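Local coordinates for protein probable TonB-dependent siderophore receptor PiuA (Acinetobacter baumannii, PDB 5FP1) that probably carries iron-loaded siderophores across the outer membrane as a TonB-dependent receptor, and may bind ferric enterobactin with micromolar affinity, at residues R84-G89 / M618-K623; R262-Q267 / G363-I368; S593-N598 / G652-T657. All coordinates share one frame; numbering follows the deposited sequence.

Contact 1 (R84-G89 / M618-K623); sequences RPFIRG and MPNVPK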
loop_
_atom_site.group_PDB
_atom_site.type_symbol
_atom_site.label_atom_id
_atom_site.label_comp_id
_atom_site.label_asym_id
_atom_site.label_seq_id
_atom_site.Cartn_x
_atom_site.Cartn_y
_atom_site.Cartn_z
ATOM N N ARG A 84 2.139 -1.630 3.989
ATOM C CA ARG A 84 2.213 -3.058 3.599
ATOM C C ARG A 84 0.833 -3.593 3.216
ATOM O O ARG A 84 0.219 -4.345 3.971
ATOM C CB ARG A 84 2.766 -3.915 4.749
ATOM C CG ARG A 84 4.135 -3.538 5.292
ATOM C CD ARG A 84 4.666 -4.611 6.257
ATOM N NE ARG A 84 4.908 -5.835 5.485
ATOM C CZ ARG A 84 4.453 -7.052 5.782
ATOM N NH1 ARG A 84 3.847 -7.310 6.931
ATOM N NH2 ARG A 84 4.676 -8.043 4.943
ATOM N N PRO A 85 0.323 -3.200 2.057
ATOM C CA PRO A 85 -1.057 -3.595 1.752
ATOM C C PRO A 85 -1.135 -5.013 1.212
ATOM O O PRO A 85 -0.375 -5.380 0.311
ATOM C CB PRO A 85 -1.484 -2.615 0.674
ATOM C CG PRO A 85 -0.381 -1.591 0.581
ATOM C CD PRO A 85 0.857 -2.269 1.064
ATOM N N PHE A 86 -2.094 -5.777 1.730
ATOM C CA PHE A 86 -2.438 -7.078 1.193
ATOM C C PHE A 86 -3.699 -6.968 0.324
ATOM O O PHE A 86 -4.687 -6.346 0.739
ATOM C CB PHE A 86 -2.650 -8.063 2.354
ATOM C CG PHE A 86 -1.384 -8.543 2.951
ATOM C CD1 PHE A 86 -0.609 -7.703 3.751
ATOM C CD2 PHE A 86 -0.926 -9.823 2.693
ATOM C CE1 PHE A 86 0.587 -8.149 4.298
ATOM C CE2 PHE A 86 0.260 -10.280 3.255
ATOM C CZ PHE A 86 1.016 -9.444 4.056
ATOM N N ILE A 87 -3.633 -7.532 -0.875
ATOM C CA ILE A 87 -4.731 -7.512 -1.816
ATOM C C ILE A 87 -5.075 -8.955 -2.154
ATOM O O ILE A 87 -4.204 -9.758 -2.564
ATOM C CB ILE A 87 -4.388 -6.734 -3.090
ATOM C CG1 ILE A 87 -3.906 -5.321 -2.740
ATOM C CG2 ILE A 87 -5.595 -6.623 -3.996
ATOM C CD1 ILE A 87 -3.373 -4.580 -3.954
ATOM N N ARG A 88 -6.335 -9.295 -1.932
ATOM C CA ARG A 88 -6.816 -10.677 -2.063
ATOM C C ARG A 88 -5.899 -11.697 -1.379
ATOM O O ARG A 88 -5.683 -12.798 -1.891
ATOM C CB ARG A 88 -7.010 -11.033 -3.540
ATOM C CG ARG A 88 -8.130 -10.262 -4.229
ATOM C CD ARG A 88 -8.339 -10.770 -5.665
ATOM N NE ARG A 88 -9.439 -10.070 -6.330
ATOM C CZ ARG A 88 -9.823 -10.279 -7.585
ATOM N NH1 ARG A 88 -9.197 -11.157 -8.345
ATOM N NH2 ARG A 88 -10.810 -9.574 -8.089
ATOM N N GLY A 89 -5.375 -11.351 -0.203
ATOM C CA GLY A 89 -4.553 -12.281 0.551
ATOM C C GLY A 89 -3.055 -12.243 0.296
ATOM O O GLY A 89 -2.290 -12.984 0.940
ATOM N N MET A 618 -5.828 -18.058 5.514
ATOM C CA MET A 618 -4.652 -17.235 5.329
ATOM C C MET A 618 -4.663 -16.027 6.272
ATOM O O MET A 618 -5.711 -15.388 6.494
ATOM C CB MET A 618 -4.550 -16.762 3.874
ATOM C CG MET A 618 -4.285 -17.894 2.892
ATOM S SD MET A 618 -4.381 -17.407 1.154
ATOM C CE MET A 618 -2.999 -16.260 1.087
ATOM N N PRO A 619 -3.491 -15.687 6.800
ATOM C CA PRO A 619 -3.374 -14.466 7.580
ATOM C C PRO A 619 -3.577 -13.227 6.742
ATOM O O PRO A 619 -3.461 -13.260 5.503
ATOM C CB PRO A 619 -1.926 -14.499 8.110
ATOM C CG PRO A 619 -1.198 -15.518 7.310
ATOM C CD PRO A 619 -2.199 -16.362 6.569
ATOM N N ASN A 620 -3.909 -12.136 7.419
ATOM C CA ASN A 620 -4.048 -10.856 6.782
ATOM C C ASN A 620 -5.135 -10.848 5.703
ATOM O O ASN A 620 -5.054 -10.087 4.735
ATOM C CB ASN A 620 -2.686 -10.418 6.237
ATOM C CG ASN A 620 -1.573 -10.581 7.268
ATOM O OD1 ASN A 620 -0.626 -11.339 7.065
ATOM N ND2 ASN A 620 -1.728 -9.935 8.413
ATOM N N VAL A 621 -6.143 -11.696 5.879
ATOM C CA VAL A 621 -7.347 -11.633 5.054
ATOM C C VAL A 621 -8.625 -12.007 5.780
ATOM O O VAL A 621 -8.770 -13.090 6.364
ATOM C CB VAL A 621 -7.219 -12.365 3.674
ATOM C CG1 VAL A 621 -6.453 -13.634 3.768
ATOM C CG2 VAL A 621 -8.592 -12.676 3.084
ATOM N N PRO A 622 -9.586 -11.083 5.768
ATOM C CA PRO A 622 -10.858 -11.354 6.416
ATOM C C PRO A 622 -11.766 -12.159 5.512
ATOM O O PRO A 622 -11.717 -12.012 4.284
ATOM C CB PRO A 622 -11.446 -9.970 6.610
ATOM C CG PRO A 622 -10.924 -9.192 5.411
ATOM C CD PRO A 622 -9.549 -9.753 5.148
ATOM N N LYS A 623 -12.615 -12.987 6.109
ATOM C CA LYS A 623 -13.571 -13.751 5.316
ATOM C C LYS A 623 -14.592 -12.841 4.632
ATOM O O LYS A 623 -15.070 -13.147 3.533
ATOM C CB LYS A 623 -14.301 -14.756 6.203
ATOM C CG LYS A 623 -14.827 -15.959 5.449
ATOM C CD LYS A 623 -15.087 -17.123 6.390
ATOM C CE LYS A 623 -13.795 -17.706 6.926
ATOM N NZ LYS A 623 -14.054 -18.513 8.152
HETATM O O HOH W 1 -6.042 -9.318 1.827
HETATM O O HOH W 2 -1.863 -13.858 3.532
#
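Asn620 lies over the ring of Phe86: its CB sits 4.0 Å from the ring centroid, only 11° off the ring normal, a CH-pi contact over the centre of the face. The Asn620 amide runs on from there above the same face, its OD1 3.9 Å from Phe86 CZ, with the amide plane tilted 35° from the ring, so the two groups are neither stacked flat nor set on edge. The Phe86 torsion (chi1 -77°) places CG anti to its own carbonyl carbon and swings the ring under the asparagine. The far end of the amide is held elsewhere, since Asn620 ND2 bonds to the carbonyl of Ala696.

Beyond the ring, Gly89 passes close to two apolar groups. Val621 brings CG1 to 4.0 Å from Gly89 CA, while the bend at the end of the Met618 chain turns its CE to 3.4 Å from Gly89 O. No direct hydrogen bond joins the two backbones; two waters do the work. One accepts from Gly89 N at 2.9 Å and donates to Asn620 O, and the other donates to both Gly89 O and Pro619 O, the latter at 2.6 Å. Both backbone polar groups of Gly89 are thus reached through bridging waters.

The contact joins plug to barrel. Strand 85-87 belongs to a small antiparallel sheet with 71-72 and 90-91, and Ile87 points away from the loop to pack on strand 114-121. Arg88 reaches the barrel wall, with salt bridges to Glu524 and Glu571. The loop 618-623 leads into strand 624-635, with Met618 and Val621 lying against strand 582-597 and Pro622 against strand 638-651.

Contact 2 (R262-Q267 / G363-I368); sequences RDFQKQ and GGYNII. With C8E ((hydroxyethyloxy)tri(ethyloxy)octane), chain D.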
loop_
_atom_site.group_PDB
_atom_site.type_symbol
_atom_site.label_atom_id
_atom_site.label_comp_id
_atom_site.label_asym_id
_atom_site.label_seq_id
_atom_site.Cartn_x
_atom_site.Cartn_y
_atom_site.Cartn_z
ATOM N N ARG A 262 13.748 7.062 23.138
ATOM C CA ARG A 262 14.617 6.177 22.340
ATOM C C ARG A 262 14.187 6.085 20.859
ATOM O O ARG A 262 15.019 6.083 19.947
ATOM C CB ARG A 262 14.575 4.777 22.916
ATOM C CG ARG A 262 15.565 3.820 22.286
ATOM C CD ARG A 262 15.290 2.390 22.663
ATOM N NE ARG A 262 14.060 1.865 22.078
ATOM C CZ ARG A 262 13.590 0.635 22.270
ATOM N NH1 ARG A 262 14.223 -0.221 23.067
ATOM N NH2 ARG A 262 12.482 0.249 21.652
ATOM N N ASP A 263 12.885 5.942 20.658
ATOM C CA ASP A 263 12.300 5.558 19.373
ATOM C C ASP A 263 12.171 6.786 18.472
ATOM O O ASP A 263 12.004 7.908 18.952
ATOM C CB ASP A 263 10.901 4.980 19.573
ATOM C CG ASP A 263 10.885 3.657 20.354
ATOM O OD1 ASP A 263 11.936 2.985 20.527
ATOM O OD2 ASP A 263 9.767 3.271 20.741
ATOM N N PHE A 264 12.228 6.573 17.169
ATOM C CA PHE A 264 12.079 7.672 16.210
ATOM C C PHE A 264 11.872 7.068 14.832
ATOM O O PHE A 264 12.174 5.899 14.601
ATOM C CB PHE A 264 13.319 8.596 16.191
ATOM C CG PHE A 264 14.593 7.876 15.800
ATOM C CD1 PHE A 264 14.974 7.772 14.464
ATOM C CD2 PHE A 264 15.380 7.279 16.756
ATOM C CE1 PHE A 264 16.113 7.059 14.106
ATOM C CE2 PHE A 264 16.534 6.606 16.406
ATOM C CZ PHE A 264 16.885 6.479 15.084
ATOM N N GLN A 265 11.388 7.876 13.907
ATOM C CA GLN A 265 11.411 7.478 12.511
ATOM C C GLN A 265 11.483 8.697 11.647
ATOM O O GLN A 265 10.693 9.629 11.794
ATOM C CB GLN A 265 10.172 6.644 12.146
ATOM C CG GLN A 265 10.112 6.199 10.678
ATOM C CD GLN A 265 9.320 4.903 10.499
ATOM O OE1 GLN A 265 8.358 4.645 11.231
ATOM N NE2 GLN A 265 9.752 4.057 9.538
ATOM N N LYS A 266 12.428 8.665 10.731
ATOM C CA LYS A 266 12.625 9.735 9.780
ATOM C C LYS A 266 12.693 9.161 8.368
ATOM O O LYS A 266 13.537 8.317 8.053
ATOM C CB LYS A 266 13.940 10.455 10.094
ATOM C CG LYS A 266 13.932 11.175 11.439
ATOM C CD LYS A 266 15.349 11.480 11.922
ATOM C CE LYS A 266 15.307 12.290 13.209
ATOM N NZ LYS A 266 16.669 12.722 13.634
ATOM N N GLN A 267 11.753 9.577 7.537
ATOM C CA GLN A 267 11.737 9.171 6.153
ATOM C C GLN A 267 12.012 10.390 5.301
ATOM O O GLN A 267 11.563 11.505 5.606
ATOM C CB GLN A 267 10.374 8.555 5.805
ATOM C CG GLN A 267 10.018 7.359 6.680
ATOM C CD GLN A 267 8.822 6.573 6.192
ATOM O OE1 GLN A 267 7.916 7.107 5.557
ATOM N NE2 GLN A 267 8.814 5.292 6.490
ATOM N N GLY A 363 21.524 -0.770 6.970
ATOM C CA GLY A 363 22.129 -1.013 8.279
ATOM C C GLY A 363 21.043 -1.026 9.345
ATOM O O GLY A 363 19.813 -1.010 9.044
ATOM N N GLY A 364 21.482 -0.986 10.589
ATOM C CA GLY A 364 20.565 -0.917 11.718
ATOM C C GLY A 364 21.346 -0.427 12.901
ATOM O O GLY A 364 22.519 -0.007 12.755
ATOM N N TYR A 365 20.738 -0.500 14.076
ATOM C CA TYR A 365 21.364 0.046 15.287
ATOM C C TYR A 365 21.784 -1.035 16.242
ATOM O O TYR A 365 21.044 -2.015 16.469
ATOM C CB TYR A 365 20.460 1.069 15.993
ATOM C CG TYR A 365 20.324 2.359 15.213
ATOM C CD1 TYR A 365 21.309 3.342 15.262
ATOM C CD2 TYR A 365 19.224 2.584 14.398
ATOM C CE1 TYR A 365 21.194 4.510 14.533
ATOM C CE2 TYR A 365 19.100 3.746 13.679
ATOM C CZ TYR A 365 20.092 4.704 13.734
ATOM O OH TYR A 365 19.942 5.838 12.969
ATOM N N ASN A 366 23.015 -0.897 16.737
ATOM C CA ASN A 366 23.419 -1.593 17.960
ATOM C C ASN A 366 23.033 -0.731 19.158
ATOM O O ASN A 366 23.050 0.509 19.081
ATOM C CB ASN A 366 24.922 -1.842 17.994
ATOM C CG ASN A 366 25.357 -2.957 17.061
ATOM O OD1 ASN A 366 24.616 -3.894 16.791
ATOM N ND2 ASN A 366 26.586 -2.864 16.593
ATOM N N ILE A 367 22.694 -1.401 20.251
ATOM C CA ILE A 367 22.441 -0.765 21.534
ATOM C C ILE A 367 23.612 -1.124 22.460
ATOM O O ILE A 367 23.976 -2.286 22.552
ATOM C CB ILE A 367 21.151 -1.306 22.162
ATOM C CG1 ILE A 367 20.090 -1.543 21.072
ATOM C CG2 ILE A 367 20.649 -0.333 23.196
ATOM C CD1 ILE A 367 19.122 -2.675 21.406
ATOM N N ILE A 368 24.186 -0.120 23.118
ATOM C CA ILE A 368 25.395 -0.312 23.926
ATOM C C ILE A 368 25.125 0.256 25.310
ATOM O O ILE A 368 24.717 1.406 25.436
ATOM C CB ILE A 368 26.609 0.381 23.294
ATOM C CG1 ILE A 368 26.770 -0.073 21.830
ATOM C CG2 ILE A 368 27.879 0.085 24.098
ATOM C CD1 ILE A 368 27.893 0.589 21.086
HETATM C C1 C8E D . 22.318 3.875 4.743
HETATM C C2 C8E D . 22.640 2.611 5.513
HETATM C C3 C8E D . 23.913 2.846 6.318
HETATM C C4 C8E D . 23.757 2.386 7.753
HETATM C C5 C8E D . 25.090 2.014 8.383
HETATM C C6 C8E D . 26.104 3.144 8.349
HETATM C C7 C8E D . 27.377 2.686 9.038
HETATM C C8 C8E D . 27.953 3.752 9.956
HETATM O O9 C8E D . 29.132 3.215 10.563
#
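In the antiparallel beta-barrel of this receptor, an aromatic pair bridges two strands that are not neighbours: Phe264 at the start of strand 264-279 and Tyr365 near the end of strand 346-368. The rings meet as an offset edge-to-face pair, centroids 5.8 Å apart and planes at 80°. Phe264 turns its edge toward the tyrosine, with CZ 3.8 Å from Tyr365 CE2. The same CZ is 3.8 Å from Tyr365 OH, which lies near the plane of the phenylalanine ring. The two side chains come from opposite directions. Phe264 holds CG between its backbone N and carbonyl carbon (chi1 61°), which carries the ring across to the tyrosine although CB does not point directly at the other strand.

No hydrogen bond crosses between the segments. The phenol instead bonds to Asp298 OD1, on the strand that Phe264 packs against. Next to the pair, Arg262 grips its neighbour Asp263 side-on: NE, at 2.9 Å, and NH2, at 3.0 Å, both reach Asp263 OD1, which lies only 6° out of the guanidinium plane. Arg262 NH1 goes to the carbonyl of His318, and Asp263 OD2 accepts from Thr302 OG1 and Trp259 N. A detergent molecule, C8E, runs past the other strand, its C4 3.8 Å from Gly363 CA.

Two strands separate the pair in the barrel wall, 284-304 and 315-341. Phe264 also packs on Asp298 and Val300 of the first, with a backbone bond to Val300, while Tyr365 touches Ile324 of the second and Leu406 of strand 405-428. The pair thus sits over these two strands, its phenylalanine resting on 284-304 and its tyrosine on 315-341.

Contact 3 (S593-N598 / G652-T657); sequences SELTKN and GDVANT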
loop_
_atom_site.group_PDB
_atom_site.type_symbol
_atom_site.label_atom_id
_atom_site.label_comp_id
_atom_site.label_asym_id
_atom_site.label_seq_id
_atom_site.Cartn_x
_atom_site.Cartn_y
_atom_site.Cartn_z
ATOM N N SER A 593 -10.172 -18.008 1.982
ATOM C CA SER A 593 -8.747 -18.224 1.778
ATOM C C SER A 593 -8.331 -19.545 2.372
ATOM O O SER A 593 -8.896 -19.990 3.342
ATOM C CB SER A 593 -7.916 -17.070 2.401
ATOM O OG SER A 593 -8.086 -16.986 3.811
ATOM N N GLU A 594 -7.284 -20.139 1.820
ATOM C CA GLU A 594 -6.812 -21.411 2.292
ATOM C C GLU A 594 -5.322 -21.571 2.093
ATOM O O GLU A 594 -4.783 -21.412 0.992
ATOM C CB GLU A 594 -7.549 -22.545 1.561
ATOM C CG GLU A 594 -7.124 -23.917 1.988
ATOM C CD GLU A 594 -7.716 -24.976 1.072
ATOM O OE1 GLU A 594 -7.120 -25.314 0.022
ATOM O OE2 GLU A 594 -8.822 -25.402 1.379
ATOM N N LEU A 595 -4.663 -21.922 3.184
ATOM C CA LEU A 595 -3.268 -22.288 3.163
ATOM C C LEU A 595 -3.191 -23.773 2.838
ATOM O O LEU A 595 -3.093 -24.612 3.724
ATOM C CB LEU A 595 -2.655 -22.044 4.535
ATOM C CG LEU A 595 -2.560 -20.574 4.941
ATOM C CD1 LEU A 595 -2.322 -20.456 6.445
ATOM C CD2 LEU A 595 -1.439 -19.920 4.148
ATOM N N THR A 596 -3.294 -24.082 1.561
ATOM C CA THR A 596 -3.482 -25.460 1.097
ATOM C C THR A 596 -2.326 -26.380 1.468
ATOM O O THR A 596 -2.512 -27.498 1.950
ATOM C CB THR A 596 -3.644 -25.466 -0.431
ATOM O OG1 THR A 596 -4.628 -24.479 -0.802
ATOM C CG2 THR A 596 -4.084 -26.874 -0.917
ATOM N N LYS A 597 -1.119 -25.898 1.252
ATOM C CA LYS A 597 0.053 -26.676 1.529
ATOM C C LYS A 597 1.155 -25.785 2.093
ATOM O O LYS A 597 1.638 -24.854 1.427
ATOM C CB LYS A 597 0.482 -27.354 0.227
ATOM C CG LYS A 597 1.651 -28.283 0.357
ATOM C CD LYS A 597 1.906 -28.992 -0.961
ATOM C CE LYS A 597 3.251 -29.697 -0.944
ATOM N NZ LYS A 597 3.689 -29.975 -2.341
ATOM N N ASN A 598 1.540 -26.065 3.332
ATOM C CA ASN A 598 2.548 -25.273 4.047
ATOM C C ASN A 598 3.881 -25.983 4.115
ATOM O O ASN A 598 3.938 -27.213 4.027
ATOM C CB ASN A 598 2.045 -25.029 5.475
ATOM C CG ASN A 598 0.780 -24.198 5.502
ATOM O OD1 ASN A 598 0.780 -23.051 5.049
ATOM N ND2 ASN A 598 -0.306 -24.767 6.004
ATOM N N GLY A 652 -3.219 -13.315 12.261
ATOM C CA GLY A 652 -1.837 -12.973 12.028
ATOM C C GLY A 652 -0.984 -14.145 11.608
ATOM O O GLY A 652 -0.009 -13.964 10.880
ATOM N N ASP A 653 -1.329 -15.350 12.052
ATOM C CA ASP A 653 -0.425 -16.474 11.857
ATOM C C ASP A 653 -1.011 -17.678 11.072
ATOM O O ASP A 653 -2.213 -17.879 11.025
ATOM C CB ASP A 653 0.101 -16.954 13.214
ATOM C CG ASP A 653 -1.001 -17.445 14.138
ATOM O OD1 ASP A 653 -2.190 -17.049 13.978
ATOM O OD2 ASP A 653 -0.667 -18.215 15.071
ATOM N N VAL A 654 -0.100 -18.454 10.483
ATOM C CA VAL A 654 -0.402 -19.679 9.760
ATOM C C VAL A 654 -1.157 -20.643 10.662
ATOM O O VAL A 654 -2.138 -21.273 10.245
ATOM C CB VAL A 654 0.904 -20.305 9.208
ATOM C CG1 VAL A 654 0.690 -21.754 8.790
ATOM C CG2 VAL A 654 1.400 -19.478 8.027
ATOM N N ALA A 655 -0.771 -20.687 11.928
ATOM C CA ALA A 655 -1.417 -21.585 12.876
ATOM C C ALA A 655 -2.830 -21.148 13.232
ATOM O O ALA A 655 -3.560 -21.908 13.857
ATOM C CB ALA A 655 -0.568 -21.724 14.140
ATOM N N ASN A 656 -3.197 -19.910 12.893
ATOM C CA ASN A 656 -4.512 -19.361 13.182
ATOM C C ASN A 656 -4.780 -19.376 14.714
ATOM O O ASN A 656 -5.857 -19.774 15.152
ATOM C CB ASN A 656 -5.675 -20.108 12.485
ATOM C CG ASN A 656 -5.773 -19.897 10.954
ATOM O OD1 ASN A 656 -6.705 -20.415 10.339
ATOM N ND2 ASN A 656 -4.838 -19.183 10.344
ATOM N N THR A 657 -3.805 -18.948 15.507
ATOM C CA THR A 657 -3.951 -18.840 16.965
ATOM C C THR A 657 -3.843 -17.405 17.485
ATOM O O THR A 657 -4.086 -17.144 18.664
ATOM C CB THR A 657 -2.852 -19.647 17.679
ATOM O OG1 THR A 657 -1.554 -19.153 17.327
ATOM C CG2 THR A 657 -2.927 -21.112 17.306
#
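Leu595 meets the loop 652-657 from the centre of an inverse gamma turn, an irregularity at the end of strand 582-597 that is followed at once by a classic beta bulge, Thr596 and Lys597 both facing Glu564. From this kink the Leu595 side chain points at a type I turn, Asp653 to Asn656. Its CD1 lies 4.0 Å from Val654 CG1 and 3.9 Å from Val654 O. With Val654 CG1 anti to the backbone N (chi1 164°), that methyl meets two partners, Leu595 CD1 and Asn598 OD1, the latter also at 4.0 Å. Asn598 and Val654 approach from opposite directions, and no hydrogen bond crosses here.

The turn is tied internally. Asp653 O accepts from Asn656 N at 2.9 Å and from Asn656 ND2, which comes nearly along the C=O axis of Asp653; Asp653 O in turn lies close to the plane of the Asn656 amide. The Asp653 side chain adds to this: its carboxylate takes Thr657 N on OD1, while Thr657 OG1 is 2.6 Å from Asp653 OD2, which uses its syn lone pair. Asn656 ND2 also reaches Gln617 O, and Asn616 ND2 bonds to Val654 O.

The chemistry is therefore divided: van der Waals contact alone joins the two segments directly, whereas the hydrogen bonds set the shape of the turn and link it to the loop at Asn616 and Gln617.

Overall arrangement
Contacts 1 and 3 are close, their centres 11 Å apart, and they touch: Met618 N lies 3.0 Å from Ser593 OG, and Met618 CG packs on Leu595 CD2. Along the chain their segments alternate, so the loop 618-623 lies between the two halves of contact 3 in sequence. Contact 2 stands apart, about 29 Å from contact 1 and 32 Å from contact 3 between centres, nested inside the long loop closed by contact 1 and completed before contact 3 opens. Contacts 2 and 3 join parts of the barrel to each other. Of the three, only contact 1 pairs plug with barrel, in keeping with the plugged-barrel design of TonB-dependent receptors.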